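Local coordinates for 16L protein (Yaba-like disease virus, PDB 6TQP) that probably blocks apoptosis of the infected host cell as a poxviral member of the Bcl-2-like M11L family, at residues Phe12-Ser15 with Ile16-Ile20; Leu36-Tyr39 with Glu40-Leu44; Ile126-Ile129 with Ala130-Ile133. All coordinates share one frame; numbering follows the deposited sequence.

Contact 1: Phe12-Ser15 with Ile16-Ile20; sequences FNNS and IKNVI
Asn14 holds its CG trans to the backbone N (chi1 -177°), whereas one helical turn later Asn18 keeps its CG beside its own N (chi1 -75°), and the two amides therefore meet on one flank of the helix. Their planes stand 77° apart, and it is the nitrogens that approach: ND2 of Asn14 lies 3.4 Å from ND2 of Asn18. Two donors cannot bond to each other, so the pair touches without a hydrogen bond. CG of Asn18 comes just as close, at 3.4 Å, to the backbone O of Asn14, the same oxygen that accepts from Asn18 N at 2.9 Å. The Asn18 ND2 group is instead engaged by Glu40 OE2 on the next helix. Asn14 OD1 also has the aliphatic CE of Lys17 obliquely beside it, 4.0 Å away.

On another flank side-chain carbons lie against backbone carbonyl oxygens. Val19 sends its CG2 beside its own N, which leaves this methyl 3.2 Å from the Ser15 carbonyl O; that oxygen receives Val19 N at 2.9 Å. CG1 of Ile16 lies 3.7 Å from Phe12 O in the same manner. Ser15 OG bonds to the backbone O of Asn11 and to Ser9 OG, so a buried hydroxyl is satisfied by the residues leading into the helix.

The first two and a half turns of helix 12-27 exemplify how one short helix can serve several neighbours. Phe12 and Ile16 pack on helix 137-148, where Asn13 OD1 also bonds to Ser137 OG. Ile16, Lys17 and Ile20 lie against helix 120-134, while Phe12, Ser15 and Val19 meet helix 38-68.

Contact 2: Leu36-Tyr39 with Glu40-Leu44; sequences LSCY and ENKLL
Ser37 and Glu40 grip each other twice in a capping box at the start of helix 38-68. With chi1 at 65°, Ser37 OG sits between its own N and carbonyl carbon and accepts from Glu40 N at 3.1 Å. In return Ser37 N donates to Glu40 OE1 at 2.9 Å, nearly straight at 170° but from above the carboxylate plane, 46° out of it. The second oxygen, OE2, is held from helix 12-27, so both ends of this buried carboxylate are held and its rotation is fixed. Leu36 closes the tight side: its CD2 lies 3.6 Å from Glu40 OE1, and its CD1 meets Leu44 CD2 at 3.8 Å, the two side chains crossing at about a right angle. Tyr39 packs on Leu43, whose CD1 reaches ring atom CE2 at 3.6 Å while its CG stands over one ring face, displaced toward the rim.

The other side is looser and wetter. Cys38 SG and Lys42 CE merely graze at 4.1 Å, and a water molecule donates to Cys38 O and accepts from Asn41 ND2, bridging the backbone and a side chain within the first turn.

The cap lies against helix 12-27, with Leu36 and Leu44 on Phe22, Glu40 on Val19 and Tyr39 on Phe12; Tyr39 also touches Asn8 and Ser9 of the N-terminal loop.

Contact 3: Ile126-Ile129 with Ala130-Ile133; sequences IEDI and ALKI
Ile129 O accepts the backbone N-H of Ile133 at 2.9 Å with an angle of 161°, and the Ile133 side chain crowds the same oxygen. Its CG1, placed beside the backbone N (chi1 -68°), comes within 3.2 Å of Ile129 O. From there the chain runs on extended, and its terminal CD1 meets CG2 of Ile129 at 3.7 Å, the two isoleucines crossing at a slant. A carbonyl that is already bonded is thus roofed by the hydrocarbon of its own partner.

Ala130 repeats the pattern in miniature. Its N-H donates to Ile126 O at 2.9 Å, and its CB rests 3.2 Å from that same oxygen, leaving a small surface against which Ile20 of helix 12-27 packs. Ile129 and Ile133 together face helices 76-92 and 96-113, touching Ile86, Leu90 and Ile102 among others.

The opposite character appears at the charged residues Glu127, Asp128 and Lys132, with Leu131 an exposed apolar side chain among them. Leu131 CG lies 3.5 Å from Glu127 O, while Lys132 NZ forms a salt bridge with Glu135, just beyond the helix. Glu127 has a long, weak ion pair with Lys17.

Taken together, these features make helix 120-134 amphipathic: the buried isoleucines and alanine present carbon to three neighbouring helices; the four N-H...O=C bonds of this stretch lie within the helix, while Ile133 O accepts from Lys99 NZ; and the charged side chains, with Leu131 among them, lie on the more exposed flank.

In the fold
Along the chain the three contacts come in series, on helices 12-27, 38-68 and 120-134 of an all-helical Bcl-2-like bundle. Contact 1 is the middle term: its centre lies 9 Å from that of contact 2 and equally 9 Å from that of contact 3, and it touches both. Contacts 2 and 3 are 18 Å apart between centres, with nearest atoms about 11 Å apart. Polar and apolar pairs join contacts 1 and 2, whereas carbon packing dominates between contacts 1 and 3. Contact 3 lies closest to the chain's centre. The N-terminal helix thus links the capped start of helix 38-68 to the later helix 120-134.

Contact 1: Phe12-Ser15 with Ile16-Ile20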
# COMPACT_ATOMS: atom_id res chain seq x y z
N PHE A 12 -13.72 5.78 9.74
CA PHE A 12 -12.88 6.07 8.58
C PHE A 12 -11.71 5.10 8.45
O PHE A 12 -11.36 4.68 7.34
CB PHE A 12 -12.37 7.51 8.66
CG PHE A 12 -13.45 8.53 8.50
CD1 PHE A 12 -13.83 9.34 9.56
CD2 PHE A 12 -14.11 8.66 7.29
CE1 PHE A 12 -14.85 10.28 9.40
CE2 PHE A 12 -15.12 9.59 7.13
CZ PHE A 12 -15.49 10.40 8.19
N ASN A 13 -11.06 4.76 9.57
CA ASN A 13 -9.97 3.79 9.52
C ASN A 13 -10.45 2.47 8.93
O ASN A 13 -9.78 1.88 8.08
CB ASN A 13 -9.39 3.56 10.92
CG ASN A 13 -8.71 4.80 11.47
OD1 ASN A 13 -8.75 5.87 10.87
ND2 ASN A 13 -8.08 4.65 12.63
N ASN A 14 -11.63 2.00 9.37
CA ASN A 14 -12.19 0.77 8.83
C ASN A 14 -12.45 0.88 7.33
O ASN A 14 -12.22 -0.07 6.58
CB ASN A 14 -13.47 0.43 9.58
CG ASN A 14 -14.09 -0.87 9.12
OD1 ASN A 14 -13.49 -1.94 9.28
ND2 ASN A 14 -15.29 -0.80 8.57
N SER A 15 -12.94 2.04 6.88
CA SER A 15 -13.18 2.24 5.45
C SER A 15 -11.90 2.04 4.65
O SER A 15 -11.87 1.30 3.66
CB SER A 15 -13.75 3.64 5.18
OG SER A 15 -14.99 3.84 5.83
N ILE A 16 -10.82 2.69 5.08
CA ILE A 16 -9.54 2.58 4.39
C ILE A 16 -9.03 1.15 4.43
O ILE A 16 -8.53 0.62 3.43
CB ILE A 16 -8.53 3.58 4.98
CG1 ILE A 16 -8.88 5.01 4.56
CG2 ILE A 16 -7.11 3.28 4.53
CD1 ILE A 16 -8.88 5.26 3.07
N LYS A 17 -9.11 0.49 5.59
CA LYS A 17 -8.65 -0.89 5.69
C LYS A 17 -9.38 -1.77 4.68
O LYS A 17 -8.77 -2.58 3.98
CB LYS A 17 -8.84 -1.43 7.10
CG LYS A 17 -8.24 -2.83 7.32
CD LYS A 17 -8.83 -3.55 8.51
CE LYS A 17 -10.23 -4.05 8.23
NZ LYS A 17 -10.47 -5.38 8.85
N ASN A 18 -10.70 -1.63 4.62
CA ASN A 18 -11.49 -2.43 3.68
C ASN A 18 -11.09 -2.14 2.25
O ASN A 18 -10.99 -3.05 1.42
CB ASN A 18 -12.98 -2.17 3.89
CG ASN A 18 -13.50 -2.84 5.12
OD1 ASN A 18 -12.88 -3.78 5.64
ND2 ASN A 18 -14.66 -2.40 5.61
N VAL A 19 -10.84 -0.86 1.94
CA VAL A 19 -10.50 -0.48 0.57
C VAL A 19 -9.17 -1.10 0.17
O VAL A 19 -9.01 -1.58 -0.96
CB VAL A 19 -10.49 1.06 0.44
CG1 VAL A 19 -9.83 1.48 -0.87
CG2 VAL A 19 -11.92 1.61 0.50
N ILE A 20 -8.19 -1.10 1.08
CA ILE A 20 -6.86 -1.59 0.73
C ILE A 20 -6.90 -3.10 0.46
O ILE A 20 -6.34 -3.58 -0.53
CB ILE A 20 -5.86 -1.23 1.84
CG1 ILE A 20 -5.68 0.29 1.88
CG2 ILE A 20 -4.51 -1.93 1.60
CD1 ILE A 20 -4.91 0.78 3.09

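Contact 2: Leu36-Tyr39 with Glu40-Leu44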
# COMPACT_ATOMS: atom_id res chain seq x y z
N LEU A 36 -17.65 -3.54 -1.32
CA LEU A 36 -17.44 -2.27 -0.65
C LEU A 36 -18.75 -1.50 -0.52
O LEU A 36 -19.67 -1.65 -1.33
CB LEU A 36 -16.41 -1.41 -1.40
CG LEU A 36 -15.01 -2.02 -1.53
CD1 LEU A 36 -14.11 -1.08 -2.30
CD2 LEU A 36 -14.40 -2.35 -0.17
N SER A 37 -18.81 -0.68 0.52
CA SER A 37 -19.89 0.27 0.67
C SER A 37 -19.77 1.38 -0.37
O SER A 37 -18.77 1.50 -1.07
CB SER A 37 -19.86 0.91 2.06
OG SER A 37 -18.67 1.68 2.17
N CYS A 38 -20.81 2.21 -0.44
CA CYS A 38 -20.80 3.36 -1.34
C CYS A 38 -19.62 4.27 -1.05
O CYS A 38 -18.91 4.72 -1.97
CB CYS A 38 -22.10 4.14 -1.19
SG CYS A 38 -22.15 5.64 -2.14
N TYR A 39 -19.38 4.55 0.23
CA TYR A 39 -18.30 5.46 0.59
C TYR A 39 -16.95 4.83 0.30
O TYR A 39 -16.05 5.48 -0.25
CB TYR A 39 -18.43 5.84 2.07
CG TYR A 39 -17.35 6.79 2.52
CD1 TYR A 39 -17.32 8.10 2.06
CD2 TYR A 39 -16.36 6.38 3.39
CE1 TYR A 39 -16.34 8.97 2.46
CE2 TYR A 39 -15.38 7.24 3.80
CZ TYR A 39 -15.37 8.54 3.33
OH TYR A 39 -14.39 9.40 3.73
N GLU A 40 -16.78 3.56 0.66
CA GLU A 40 -15.53 2.87 0.39
C GLU A 40 -15.26 2.81 -1.11
O GLU A 40 -14.11 2.98 -1.55
CB GLU A 40 -15.56 1.47 1.00
CG GLU A 40 -15.60 1.46 2.51
CD GLU A 40 -16.10 0.15 3.08
OE1 GLU A 40 -16.51 -0.75 2.30
OE2 GLU A 40 -16.10 0.03 4.32
N ASN A 41 -16.30 2.59 -1.92
CA ASN A 41 -16.10 2.52 -3.36
C ASN A 41 -15.59 3.85 -3.90
O ASN A 41 -14.77 3.88 -4.82
CB ASN A 41 -17.40 2.11 -4.04
CG ASN A 41 -17.23 1.91 -5.52
OD1 ASN A 41 -16.54 1.00 -5.96
ND2 ASN A 41 -17.86 2.77 -6.30
N LYS A 42 -16.06 4.96 -3.34
CA LYS A 42 -15.55 6.26 -3.75
C LYS A 42 -14.06 6.37 -3.46
O LYS A 42 -13.28 6.83 -4.30
CB LYS A 42 -16.31 7.38 -3.04
CG LYS A 42 -17.72 7.59 -3.56
CD LYS A 42 -18.49 8.57 -2.69
CE LYS A 42 -19.89 8.85 -3.23
NZ LYS A 42 -19.84 9.60 -4.51
N LEU A 43 -13.65 5.92 -2.27
CA LEU A 43 -12.23 5.98 -1.91
C LEU A 43 -11.41 5.05 -2.78
O LEU A 43 -10.27 5.37 -3.15
CB LEU A 43 -12.06 5.61 -0.45
CG LEU A 43 -12.73 6.53 0.57
CD1 LEU A 43 -12.53 5.98 1.96
CD2 LEU A 43 -12.21 7.97 0.50
N LEU A 44 -11.96 3.88 -3.11
CA LEU A 44 -11.28 2.95 -4.01
C LEU A 44 -10.95 3.62 -5.34
O LEU A 44 -9.82 3.54 -5.83
CB LEU A 44 -12.15 1.71 -4.24
CG LEU A 44 -11.59 0.77 -5.31
CD1 LEU A 44 -10.32 0.08 -4.85
CD2 LEU A 44 -12.65 -0.25 -5.73
O HOH W 1 -19.70 4.36 -4.62

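Contact 3: Ile126-Ile129 with Ala130-Ile133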
# COMPACT_ATOMS: atom_id res chain seq x y z
N ILE A 126 -1.06 -8.63 4.33
CA ILE A 126 -1.91 -7.64 3.69
C ILE A 126 -2.81 -6.99 4.74
O ILE A 126 -2.95 -5.77 4.79
CB ILE A 126 -2.73 -8.29 2.56
CG1 ILE A 126 -1.79 -8.80 1.47
CG2 ILE A 126 -3.73 -7.27 2.00
CD1 ILE A 126 -2.47 -9.78 0.49
N GLU A 127 -3.42 -7.82 5.59
CA GLU A 127 -4.26 -7.30 6.67
C GLU A 127 -3.48 -6.36 7.57
O GLU A 127 -3.93 -5.24 7.86
CB GLU A 127 -4.82 -8.47 7.49
CG GLU A 127 -5.99 -9.18 6.85
CD GLU A 127 -7.28 -8.42 7.02
OE1 GLU A 127 -7.33 -7.52 7.89
OE2 GLU A 127 -8.25 -8.72 6.29
N ASP A 128 -2.32 -6.80 8.04
CA ASP A 128 -1.55 -6.02 9.01
C ASP A 128 -1.13 -4.67 8.43
O ASP A 128 -1.27 -3.64 9.10
CB ASP A 128 -0.32 -6.81 9.44
CG ASP A 128 -0.66 -8.00 10.30
OD1 ASP A 128 -1.73 -7.99 10.93
OD2 ASP A 128 0.16 -8.96 10.35
N ILE A 129 -0.62 -4.65 7.20
CA ILE A 129 -0.20 -3.39 6.61
C ILE A 129 -1.40 -2.51 6.29
O ILE A 129 -1.33 -1.28 6.41
CB ILE A 129 0.67 -3.64 5.37
CG1 ILE A 129 1.95 -4.39 5.78
CG2 ILE A 129 1.04 -2.31 4.70
CD1 ILE A 129 2.82 -4.77 4.61
N ALA A 130 -2.52 -3.11 5.87
CA ALA A 130 -3.74 -2.32 5.70
C ALA A 130 -4.15 -1.66 7.01
O ALA A 130 -4.58 -0.51 7.03
CB ALA A 130 -4.88 -3.21 5.17
N LEU A 131 -4.01 -2.39 8.12
CA LEU A 131 -4.35 -1.83 9.43
C LEU A 131 -3.49 -0.62 9.74
O LEU A 131 -4.00 0.44 10.14
CB LEU A 131 -4.19 -2.88 10.52
CG LEU A 131 -5.32 -3.87 10.72
CD1 LEU A 131 -4.90 -4.94 11.71
CD2 LEU A 131 -6.58 -3.16 11.20
N LYS A 132 -2.18 -0.75 9.55
CA LYS A 132 -1.28 0.36 9.86
C LYS A 132 -1.50 1.53 8.92
O LYS A 132 -1.41 2.69 9.34
CB LYS A 132 0.16 -0.11 9.78
CG LYS A 132 0.61 -0.98 10.93
CD LYS A 132 0.54 -0.29 12.28
CE LYS A 132 1.53 0.86 12.36
NZ LYS A 132 1.56 1.45 13.73
N ILE A 133 -1.78 1.27 7.64
CA ILE A 133 -2.05 2.37 6.73
C ILE A 133 -3.32 3.10 7.14
O ILE A 133 -3.42 4.32 6.99
CB ILE A 133 -2.12 1.87 5.28
CG1 ILE A 133 -0.74 1.40 4.82
CG2 ILE A 133 -2.66 2.94 4.37
CD1 ILE A 133 -0.73 0.72 3.45